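Local coordinates for transcription factor tau 138 kDa subunit (Saccharomyces cerevisiae, PDB 5AIM), which serves as a TFIIIC subunit in boxB promoter binding at tRNA genes for RNA polymerase III transcription, represented here by its central extended winged helix domain, at residues A[17-21]-A[38-43]; A[65-69]-A[80-84]. All blocks are in the same frame, centred on the assembly; numbering follows the deposited sequence.

Interaction 1 (A[17-21]-A[38-43])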
ATOM      1  N   ALA A  17       2.064   9.125  -2.274  1.00 17.64           N
ATOM      2  CA  ALA A  17       0.622   8.915  -2.085  1.00 17.36           C
ATOM      3  C   ALA A  17       0.337   7.652  -1.271  1.00 18.11           C
ATOM      4  O   ALA A  17      -0.470   7.665  -0.333  1.00 18.77           O
ATOM      5  CB  ALA A  17      -0.088   8.842  -3.422  1.00 19.72           C
ATOM      6  N   ILE A  18       0.981   6.552  -1.641  1.00 17.38           N
ATOM      7  CA  ILE A  18       0.813   5.300  -0.903  1.00 16.78           C
ATOM      8  C   ILE A  18       1.155   5.508   0.571  1.00 18.15           C
ATOM      9  O   ILE A  18       0.412   5.080   1.467  1.00 18.54           O
ATOM     10  CB  ILE A  18       1.704   4.199  -1.508  1.00 17.05           C
ATOM     11  CG1 ILE A  18       1.169   3.803  -2.883  1.00 17.97           C
ATOM     12  CG2 ILE A  18       1.760   2.968  -0.618  1.00 18.05           C
ATOM     13  CD1 ILE A  18       2.188   3.089  -3.753  1.00 20.21           C
ATOM     14  N   LEU A  19       2.273   6.173   0.826  1.00 18.08           N
ATOM     15  CA  LEU A  19       2.670   6.441   2.204  1.00 15.64           C
ATOM     16  C   LEU A  19       1.647   7.292   2.980  1.00 18.76           C
ATOM     17  O   LEU A  19       1.273   6.966   4.132  1.00 19.80           O
ATOM     18  CB  LEU A  19       4.039   7.119   2.209  1.00 20.75           C
ATOM     19  CG  LEU A  19       4.757   7.210   3.547  1.00 21.43           C
ATOM     20  CD1 LEU A  19       5.102   5.830   4.066  1.00 23.85           C
ATOM     21  CD2 LEU A  19       6.018   8.033   3.393  1.00 23.51           C
ATOM     22  N   LYS A  20       1.203   8.390   2.367  1.00 17.86           N
ATOM     23  CA  LYS A  20       0.215   9.258   3.026  1.00 19.01           C
ATOM     24  C   LYS A  20      -1.108   8.529   3.298  1.00 17.97           C
ATOM     25  O   LYS A  20      -1.707   8.659   4.381  1.00 19.09           O
ATOM     26  CB  LYS A  20      -0.030  10.534   2.206  1.00 20.83           C
ATOM     27  CG  LYS A  20      -1.139  11.448   2.735  1.00 24.48           C
ATOM     28  CD  LYS A  20      -0.884  11.942   4.149  1.00 46.03           C
ATOM     29  CE  LYS A  20       0.094  13.100   4.172  1.00 44.78           C
ATOM     30  NZ  LYS A  20       0.457  13.459   5.571  1.00 77.07           N
ATOM     31  N   VAL A  21      -1.562   7.760   2.313  1.00 18.01           N
ATOM     32  CA  VAL A  21      -2.786   6.985   2.479  1.00 17.41           C
ATOM     33  C   VAL A  21      -2.614   5.956   3.592  1.00 17.91           C
ATOM     34  O   VAL A  21      -3.497   5.810   4.439  1.00 18.02           O
ATOM     35  CB  VAL A  21      -3.205   6.319   1.157  1.00 18.50           C
ATOM     36  CG1 VAL A  21      -4.299   5.295   1.372  1.00 20.48           C
ATOM     37  CG2 VAL A  21      -3.654   7.380   0.170  1.00 20.34           C
ATOM     38  N   SER A  38      -8.565   3.963  -2.633  1.00 17.72           N
ATOM     39  CA  SER A  38      -8.136   5.042  -1.733  1.00 17.15           C
ATOM     40  C   SER A  38      -6.932   5.814  -2.289  1.00 16.90           C
ATOM     41  O   SER A  38      -6.923   7.062  -2.259  1.00 18.16           O
ATOM     42  CB  SER A  38      -7.811   4.538  -0.328  1.00 18.89           C
ATOM     43  OG  SER A  38      -8.977   4.100   0.348  1.00 20.12           O
ATOM     44  N   VAL A  39      -5.918   5.108  -2.784  1.00 17.26           N
ATOM     45  CA  VAL A  39      -4.778   5.806  -3.391  1.00 18.11           C
ATOM     46  C   VAL A  39      -5.222   6.655  -4.586  1.00 19.14           C
ATOM     47  O   VAL A  39      -4.806   7.815  -4.730  1.00 19.56           O
ATOM     48  CB  VAL A  39      -3.650   4.839  -3.807  1.00 18.66           C
ATOM     49  CG1 VAL A  39      -2.527   5.583  -4.544  1.00 20.13           C
ATOM     50  CG2 VAL A  39      -3.094   4.135  -2.584  1.00 19.40           C
ATOM     51  N   SER A  40      -6.074   6.095  -5.440  1.00 18.59           N
ATOM     52  CA  SER A  40      -6.566   6.839  -6.600  0.50 21.62           C
ATOM     53  C   SER A  40      -7.311   8.101  -6.174  1.00 22.36           C
ATOM     54  O   SER A  40      -7.072   9.188  -6.720  1.00 24.66           O
ATOM     55  CB  SER A  40      -7.471   5.960  -7.465  0.50 24.99           C
ATOM     56  OG  SER A  40      -6.723   4.950  -8.115  0.50 33.83           O
ATOM     57  N   LYS A  41      -8.206   7.982  -5.198  0.59 21.81           N
ATOM     58  CA  LYS A  41      -8.966   9.138  -4.731  0.59 21.60           C
ATOM     59  C   LYS A  41      -8.070  10.188  -4.077  0.59 18.76           C
ATOM     60  O   LYS A  41      -8.261  11.384  -4.290  0.59 25.63           O
ATOM     61  CB  LYS A  41     -10.081   8.702  -3.777  0.59 21.59           C
ATOM     62  CG  LYS A  41     -11.253   8.037  -4.486  0.59 23.24           C
ATOM     63  CD  LYS A  41     -11.968   7.074  -3.568  0.59 45.52           C
ATOM     64  CE  LYS A  41     -13.284   6.585  -4.148  0.59 54.99           C
ATOM     65  NZ  LYS A  41     -14.055   5.789  -3.150  0.59 34.90           N
ATOM     66  N   TYR A  42      -7.089   9.752  -3.295  1.00 20.29           N
ATOM     67  CA  TYR A  42      -6.123  10.692  -2.719  1.00 20.48           C
ATOM     68  C   TYR A  42      -5.411  11.524  -3.802  1.00 20.55           C
ATOM     69  O   TYR A  42      -5.218  12.733  -3.647  1.00 24.21           O
ATOM     70  CB  TYR A  42      -5.086   9.962  -1.857  1.00 20.16           C
ATOM     71  CG  TYR A  42      -3.977  10.889  -1.435  1.00 20.39           C
ATOM     72  CD1 TYR A  42      -4.124  11.738  -0.349  1.00 23.64           C
ATOM     73  CD2 TYR A  42      -2.795  10.946  -2.151  1.00 21.31           C
ATOM     74  CE1 TYR A  42      -3.114  12.616   0.016  1.00 25.57           C
ATOM     75  CE2 TYR A  42      -1.782  11.806  -1.796  1.00 22.57           C
ATOM     76  CZ  TYR A  42      -1.941  12.641  -0.714  1.00 25.76           C
ATOM     77  OH  TYR A  42      -0.925  13.498  -0.363  1.00 32.91           O
ATOM     78  N   MET A  43      -5.057  10.875  -4.907  1.00 22.76           N
ATOM     79  CA  MET A  43      -4.301  11.536  -5.965  1.00 23.25           C
ATOM     80  C   MET A  43      -5.195  12.317  -6.920  1.00 24.84           C
ATOM     81  O   MET A  43      -4.696  12.999  -7.809  1.00 31.54           O
ATOM     82  CB  MET A  43      -3.486  10.511  -6.752  1.00 25.38           C
ATOM     83  CG  MET A  43      -2.430   9.797  -5.923  1.00 22.16           C
ATOM     84  SD  MET A  43      -1.334   8.769  -6.915  1.00 27.51           S
ATOM     85  CE  MET A  43      -0.324  10.003  -7.716  1.00 36.13           C
TER
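Val21 N donates a hydrogen bond to Ala17 O at 2.9 Å, and this one-turn spacing puts both side chains on the side of their helix that faces residues 38-43. Both lean on Tyr42. No hydrogen bond passes between the two segments, so the contact rests on carbon packing. Val21 divides its methyls: Val21 CG2 lies 3.6 Å from Tyr42 CB, while Val21 CG1 meets Ser38 CB at 4.0 Å. Tyr42 CG stands anti to the backbone N (chi1 171°), and this carries the ring across to residues 17-21, obliquely against Ala17, Lys20 and Val21. In the extended winged helix domain this is the crossing of helix 5-24 with helix 33-43. The axes of segments 17-21 and 38-43 cross at 106°, 9.4 Å apart at their closest. Ala17 is small enough to be flanked by two larger side chains. Ala17 CB is 3.7 Å from Tyr42 CD2 and 3.6 Å from Met43 CG. Lys20 crosses the tyrosine at about a right angle. Lys20 CG rests 3.6 Å from Tyr42 CE1, and the chain then bends twice, so the ammonium group leads away. On the buried side, Val39 CG2 touches Ile18 CG1 at 4.3 Å. Ile18 also packs on Val54, Val58 and Met61 of helix 52-63. Ser38 OG hydrogen-bonds back to Gln34 O in its own helix.

Interaction 2 (A[65-69]-A[80-84])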
ATOM      1  N   GLU A  65      11.739  -1.605   2.140  1.00 27.03           N
ATOM      2  CA  GLU A  65      11.373  -1.693   3.557  1.00 30.07           C
ATOM      3  C   GLU A  65      10.666  -0.442   4.093  1.00 27.71           C
ATOM      4  O   GLU A  65      10.605  -0.225   5.304  1.00 28.52           O
ATOM      5  CB  GLU A  65      12.590  -2.059   4.419  1.00 38.48           C
ATOM      6  CG  GLU A  65      13.293  -3.328   3.947  1.00 44.23           C
ATOM      7  CD  GLU A  65      14.420  -3.768   4.864  1.00 70.64           C
ATOM      8  OE1 GLU A  65      14.630  -3.128   5.916  1.00 51.62           O
ATOM      9  OE2 GLU A  65      15.096  -4.762   4.528  1.00 79.63           O
ATOM     10  N   LYS A  66      10.115   0.362   3.189  1.00 23.84           N
ATOM     11  CA  LYS A  66       9.249   1.471   3.582  1.00 22.37           C
ATOM     12  C   LYS A  66       7.905   0.929   4.048  1.00 23.79           C
ATOM     13  O   LYS A  66       7.200   1.568   4.833  1.00 24.91           O
ATOM     14  CB  LYS A  66       9.052   2.430   2.414  1.00 23.24           C
ATOM     15  CG  LYS A  66      10.334   3.135   2.004  1.00 22.88           C
ATOM     16  CD  LYS A  66      10.092   4.073   0.841  1.00 22.64           C
ATOM     17  CE  LYS A  66      11.267   5.005   0.606  1.00 21.70           C
ATOM     18  NZ  LYS A  66      12.482   4.297   0.114  1.00 22.47           N
ATOM     19  N   LEU A  67       7.559  -0.253   3.545  1.00 22.52           N
ATOM     20  CA  LEU A  67       6.368  -0.975   3.978  1.00 22.28           C
ATOM     21  C   LEU A  67       6.745  -2.386   4.352  1.00 24.14           C
ATOM     22  O   LEU A  67       7.615  -2.982   3.730  1.00 27.43           O
ATOM     23  CB  LEU A  67       5.341  -1.055   2.855  1.00 24.27           C
ATOM     24  CG  LEU A  67       4.721   0.246   2.360  1.00 22.19           C
ATOM     25  CD1 LEU A  67       3.827  -0.054   1.165  1.00 24.26           C
ATOM     26  CD2 LEU A  67       3.940   0.931   3.471  1.00 24.54           C
ATOM     27  N   GLY A  68       6.075  -2.915   5.369  1.00 23.44           N
ATOM     28  CA  GLY A  68       6.115  -4.336   5.655  1.00 24.29           C
ATOM     29  C   GLY A  68       5.009  -5.012   4.871  1.00 23.56           C
ATOM     30  O   GLY A  68       3.991  -4.381   4.551  1.00 23.37           O
ATOM     31  N   ALA A  69       5.205  -6.296   4.576  1.00 25.30           N
ATOM     32  CA  ALA A  69       4.224  -7.075   3.837  1.00 25.58           C
ATOM     33  C   ALA A  69       4.229  -8.529   4.283  1.00 26.25           C
ATOM     34  O   ALA A  69       5.284  -9.105   4.532  1.00 29.55           O
ATOM     35  CB  ALA A  69       4.488  -6.978   2.341  1.00 30.29           C
ATOM     36  N   ILE A  80      -0.230  -5.200   3.810  1.00 20.95           N
ATOM     37  CA  ILE A  80       0.864  -4.239   3.883  1.00 20.06           C
ATOM     38  C   ILE A  80       0.672  -3.369   5.115  1.00 19.45           C
ATOM     39  O   ILE A  80      -0.462  -3.153   5.580  1.00 20.66           O
ATOM     40  CB  ILE A  80       1.008  -3.365   2.610  1.00 21.28           C
ATOM     41  CG1 ILE A  80      -0.293  -2.634   2.273  1.00 21.40           C
ATOM     42  CG2 ILE A  80       1.484  -4.228   1.443  1.00 24.32           C
ATOM     43  CD1 ILE A  80      -0.103  -1.505   1.265  1.00 25.83           C
ATOM     44  N   PHE A  81       1.786  -2.902   5.665  1.00 19.19           N
ATOM     45  CA  PHE A  81       1.722  -2.107   6.878  1.00 19.05           C
ATOM     46  C   PHE A  81       2.919  -1.182   7.027  1.00 20.25           C
ATOM     47  O   PHE A  81       3.992  -1.453   6.509  1.00 21.31           O
ATOM     48  CB  PHE A  81       1.568  -3.012   8.114  1.00 22.45           C
ATOM     49  CG  PHE A  81       2.587  -4.112   8.209  1.00 23.09           C
ATOM     50  CD1 PHE A  81       2.382  -5.319   7.566  1.00 25.97           C
ATOM     51  CD2 PHE A  81       3.733  -3.953   8.968  1.00 23.37           C
ATOM     52  CE1 PHE A  81       3.308  -6.338   7.661  1.00 30.73           C
ATOM     53  CE2 PHE A  81       4.664  -4.967   9.067  1.00 27.63           C
ATOM     54  CZ  PHE A  81       4.450  -6.163   8.415  1.00 25.58           C
ATOM     55  N   LEU A  82       2.708  -0.070   7.723  1.00 19.72           N
ATOM     56  CA  LEU A  82       3.816   0.778   8.133  1.00 19.85           C
ATOM     57  C   LEU A  82       4.650  -0.024   9.128  1.00 23.42           C
ATOM     58  O   LEU A  82       4.107  -0.565  10.091  1.00 23.19           O
ATOM     59  CB  LEU A  82       3.302   2.068   8.765  1.00 22.88           C
ATOM     60  CG  LEU A  82       2.525   2.984   7.820  1.00 21.14           C
ATOM     61  CD1 LEU A  82       1.955   4.194   8.552  1.00 21.81           C
ATOM     62  CD2 LEU A  82       3.401   3.455   6.664  1.00 23.65           C
ATOM     63  N   PRO A  83       5.966  -0.132   8.892  1.00 22.78           N
ATOM     64  CA  PRO A  83       6.783  -1.058   9.687  1.00 25.78           C
ATOM     65  C   PRO A  83       6.705  -0.866  11.199  1.00 26.48           C
ATOM     66  O   PRO A  83       6.956  -1.830  11.925  1.00 33.42           O
ATOM     67  CB  PRO A  83       8.202  -0.765   9.201  1.00 28.54           C
ATOM     68  CG  PRO A  83       8.025  -0.287   7.813  1.00 32.66           C
ATOM     69  CD  PRO A  83       6.752   0.500   7.816  1.00 27.35           C
ATOM     70  N   THR A  84       6.365   0.334  11.665  1.00 27.78           N
ATOM     71  CA  THR A  84       6.355   0.619  13.099  1.00 27.15           C
ATOM     72  C   THR A  84       4.951   0.670  13.709  1.00 27.27           C
ATOM     73  O   THR A  84       4.790   1.081  14.855  1.00 30.69           O
ATOM     74  CB  THR A  84       7.052   1.957  13.400  1.00 41.32           C
ATOM     75  OG1 THR A  84       6.299   3.030  12.821  1.00 37.20           O
ATOM     76  CG2 THR A  84       8.468   1.963  12.839  1.00 43.31           C
TER
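Phe81 lays one face of its ring over the backbone of Gly68. Gly68 CA is 3.8 Å from the centroid of the Phe81 ring and 16° off the ring normal, a CH-pi contact. Phe81 CG sits between its own backbone N and carbonyl carbon (chi1 52°), which swings the ring across onto the partner strand. The glycine matters here, since a CB on it would collide with Phe81 CE2. The two residues form an antiparallel hydrogen-bonded pair. Gly68 N gives to Phe81 O at 2.8 Å, and Phe81 N returns a bond to Gly68 O at 2.9 Å. A serine in place of Phe81 would probably leave the Gly68 backbone without its aromatic cover. Leu67 packs away from that ring. Its two methyls part: Leu67 CD1 meets Ile80 CD1 at 4.2 Å, and Leu67 CD2 meets Leu82 CD2 at 4.1 Å. Beside it, Pro83 CD comes within 3.2 Å of Lys66 O. Glu65, the first residue to leave helical geometry after helix 52-63, has a positive phi in a Schellman motif, and the chain then turns into the hairpin of strands 68-71 and 78-81, the wing of the domain. Leu67 and Ala69 rest on Val62 of helix 52-63. Ile80 and Leu82 pack on Met22 of helix 5-24, while Ile80 pairs through its backbone with Ala29 of strand 28-30.

From the N terminus, helix 5-24 comes first. Interaction 1 closes a loop of 16 residues that holds strand 28-30 and the start of helix 33-43. The chain then runs through helix 52-63 before interaction 2 closes the shorter hairpin loop of 10 residues. The two loops follow in series and neither nests in the other. Their centres lie 16 Å apart, on opposite sides of the centre of the chain. They still touch: in the core Ile18 CG2 packs on Leu67 CD1 at 4.1 Å, and nearer the surface Leu19 CD1 packs on Leu82 CD2 at 3.9 Å. Helix 5-24 thus ties helix 33-43 to the residues at the foot of the hairpin.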